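Sugar fermentation stimulation protein homolog (PDB 4DA2) probably binds DNA and, with its OB fold and calcium-loaded PD-(D/E)xK nuclease-like domain, may act as a metal-dependent nuclease. Local coordinates at residues 128-133 with 171-176. The protein carries 1 engineered substitution. Residues are numbered along the deposited sequence; the frame is centred on the assembly and turned at random.
With CA (calcium ion), chain C.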
# COMPACT_ATOMS: atom_id res chain seq x y z
N ILE A 128 -15.16 7.76 10.18
CA ILE A 128 -14.68 7.87 8.81
C ILE A 128 -14.26 6.49 8.29
O ILE A 128 -13.57 5.72 8.98
CB ILE A 128 -13.52 8.93 8.66
CG1 ILE A 128 -13.09 9.09 7.19
CG2 ILE A 128 -12.34 8.59 9.59
CD1 ILE A 128 -12.07 10.23 6.92
N PHE A 129 -14.71 6.18 7.07
CA PHE A 129 -14.24 4.98 6.36
C PHE A 129 -12.97 5.32 5.59
O PHE A 129 -12.94 6.33 4.86
CB PHE A 129 -15.32 4.49 5.40
CG PHE A 129 -16.49 3.87 6.09
CD1 PHE A 129 -16.43 2.54 6.51
CD2 PHE A 129 -17.63 4.64 6.38
CE1 PHE A 129 -17.55 1.94 7.17
CE2 PHE A 129 -18.73 4.06 7.05
CZ PHE A 129 -18.68 2.72 7.45
N VAL A 130 -11.94 4.50 5.76
CA VAL A 130 -10.66 4.73 5.09
C VAL A 130 -10.21 3.49 4.32
O VAL A 130 -10.14 2.40 4.90
CB VAL A 130 -9.55 5.18 6.09
CG1 VAL A 130 -8.23 5.41 5.34
CG2 VAL A 130 -9.98 6.43 6.84
N GLU A 131 -9.97 3.66 3.01
CA GLU A 131 -9.41 2.61 2.17
C GLU A 131 -7.96 2.98 1.85
O GLU A 131 -7.68 4.15 1.48
CB GLU A 131 -10.24 2.44 0.88
CG GLU A 131 -9.69 1.45 -0.16
CD GLU A 131 -9.57 0.03 0.40
OE1 GLU A 131 -10.35 -0.31 1.33
OE2 GLU A 131 -8.67 -0.74 -0.06
N THR A 132 -7.04 2.03 2.01
CA THR A 132 -5.65 2.29 1.68
C THR A 132 -5.27 1.48 0.45
O THR A 132 -5.71 0.32 0.30
CB THR A 132 -4.68 2.04 2.86
OG1 THR A 132 -4.75 0.65 3.24
CG2 THR A 132 -5.07 2.89 4.06
N LYS A 133 -4.53 2.09 -0.47
CA LYS A 133 -4.06 1.37 -1.68
C LYS A 133 -2.55 1.43 -1.88
O LYS A 133 -1.94 2.44 -1.59
CB LYS A 133 -4.75 1.92 -2.93
CG LYS A 133 -6.27 1.81 -2.88
CD LYS A 133 -6.77 0.75 -3.80
CE LYS A 133 -8.26 0.49 -3.63
NZ LYS A 133 -8.41 -0.80 -2.88
N MET A 171 -12.39 8.43 2.94
CA MET A 171 -10.99 8.76 2.57
C MET A 171 -10.31 7.61 1.85
O MET A 171 -10.51 6.43 2.21
CB MET A 171 -10.17 9.11 3.82
CG MET A 171 -8.74 9.54 3.51
SD MET A 171 -7.80 9.94 5.01
CE MET A 171 -8.37 11.62 5.20
N ILE A 172 -9.55 7.94 0.81
CA ILE A 172 -8.62 7.00 0.21
C ILE A 172 -7.20 7.48 0.42
O ILE A 172 -6.88 8.66 0.23
CB ILE A 172 -8.94 6.66 -1.31
CG1 ILE A 172 -8.04 5.54 -1.84
CG2 ILE A 172 -8.84 7.90 -2.22
CD1 ILE A 172 -8.55 4.96 -3.15
N VAL A 173 -6.36 6.56 0.86
CA VAL A 173 -4.96 6.88 1.14
C VAL A 173 -4.08 6.00 0.29
O VAL A 173 -4.10 4.76 0.43
CB VAL A 173 -4.62 6.65 2.61
CG1 VAL A 173 -3.13 7.00 2.87
CG2 VAL A 173 -5.53 7.50 3.55
N PHE A 174 -3.28 6.62 -0.58
CA PHE A 174 -2.31 5.88 -1.38
C PHE A 174 -0.98 5.77 -0.62
O PHE A 174 -0.42 6.75 -0.14
CB PHE A 174 -2.14 6.57 -2.76
CG PHE A 174 -3.40 6.56 -3.56
CD1 PHE A 174 -3.77 5.40 -4.25
CD2 PHE A 174 -4.26 7.66 -3.59
CE1 PHE A 174 -4.96 5.34 -4.98
CE2 PHE A 174 -5.45 7.61 -4.35
CZ PHE A 174 -5.80 6.45 -5.02
N ILE A 175 -0.51 4.54 -0.48
CA ILE A 175 0.74 4.28 0.22
C ILE A 175 1.86 4.19 -0.82
O ILE A 175 2.04 3.15 -1.49
CB ILE A 175 0.65 2.98 1.08
CG1 ILE A 175 -0.58 3.02 2.01
CG2 ILE A 175 1.93 2.80 1.87
CD1 ILE A 175 -0.59 4.19 3.03
N GLY A 176 2.57 5.30 -0.98
CA GLY A 176 3.69 5.44 -1.92
C GLY A 176 4.92 4.90 -1.24
O GLY A 176 5.84 5.65 -0.86
CA CA C . -6.72 -1.75 0.80
O HOH W 1 -6.52 -2.21 -1.57
O HOH W 2 -7.75 -4.12 0.42
O HOH W 3 -5.10 -2.53 2.49
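E131 O accepts two donors from strand 171-176: V173 N at 2.8 Å, nearly in line with the carbonyl, and the weaker CA-H of I172. The pattern recurs at K133 O, where I175 N arrives with an N-H...O angle of 178°, while M171 O and V173 O in turn receive E131 N and K133 N. This is the parallel beta ladder in textbook form. On the face carrying V130, T132 and V173, the V130 and V173 side chains cross, CG1 to CG2 3.9 Å, against F88 of helix 81-93.

The other face carries the chemistry. K133 rests its CG on I172 CD1 and its CB obliquely against the F174 ring, which I172 CG1 meets on one face, toward the rim. From there the chain bends at CD (chi2 -107°) and again at NZ (chi4 -104°), and NZ forms a 2.8 Å salt bridge with E131 OE2, from above the carboxylate plane. The same oxygen binds calcium at 2.4 Å, joined by T132 O, D118 and three waters; NZ also bonds water 1, itself a calcium ligand, and H156. A methionine in place of K133 would probably leave OE2, water 1 and H156 without their NZ partner. E131 and K133 supply the E-x-K half of the PD-(D/E)xK motif and D118, on strand 115-122, the acidic residue before it, consistent with a lysine placed to polarise metal-bound water.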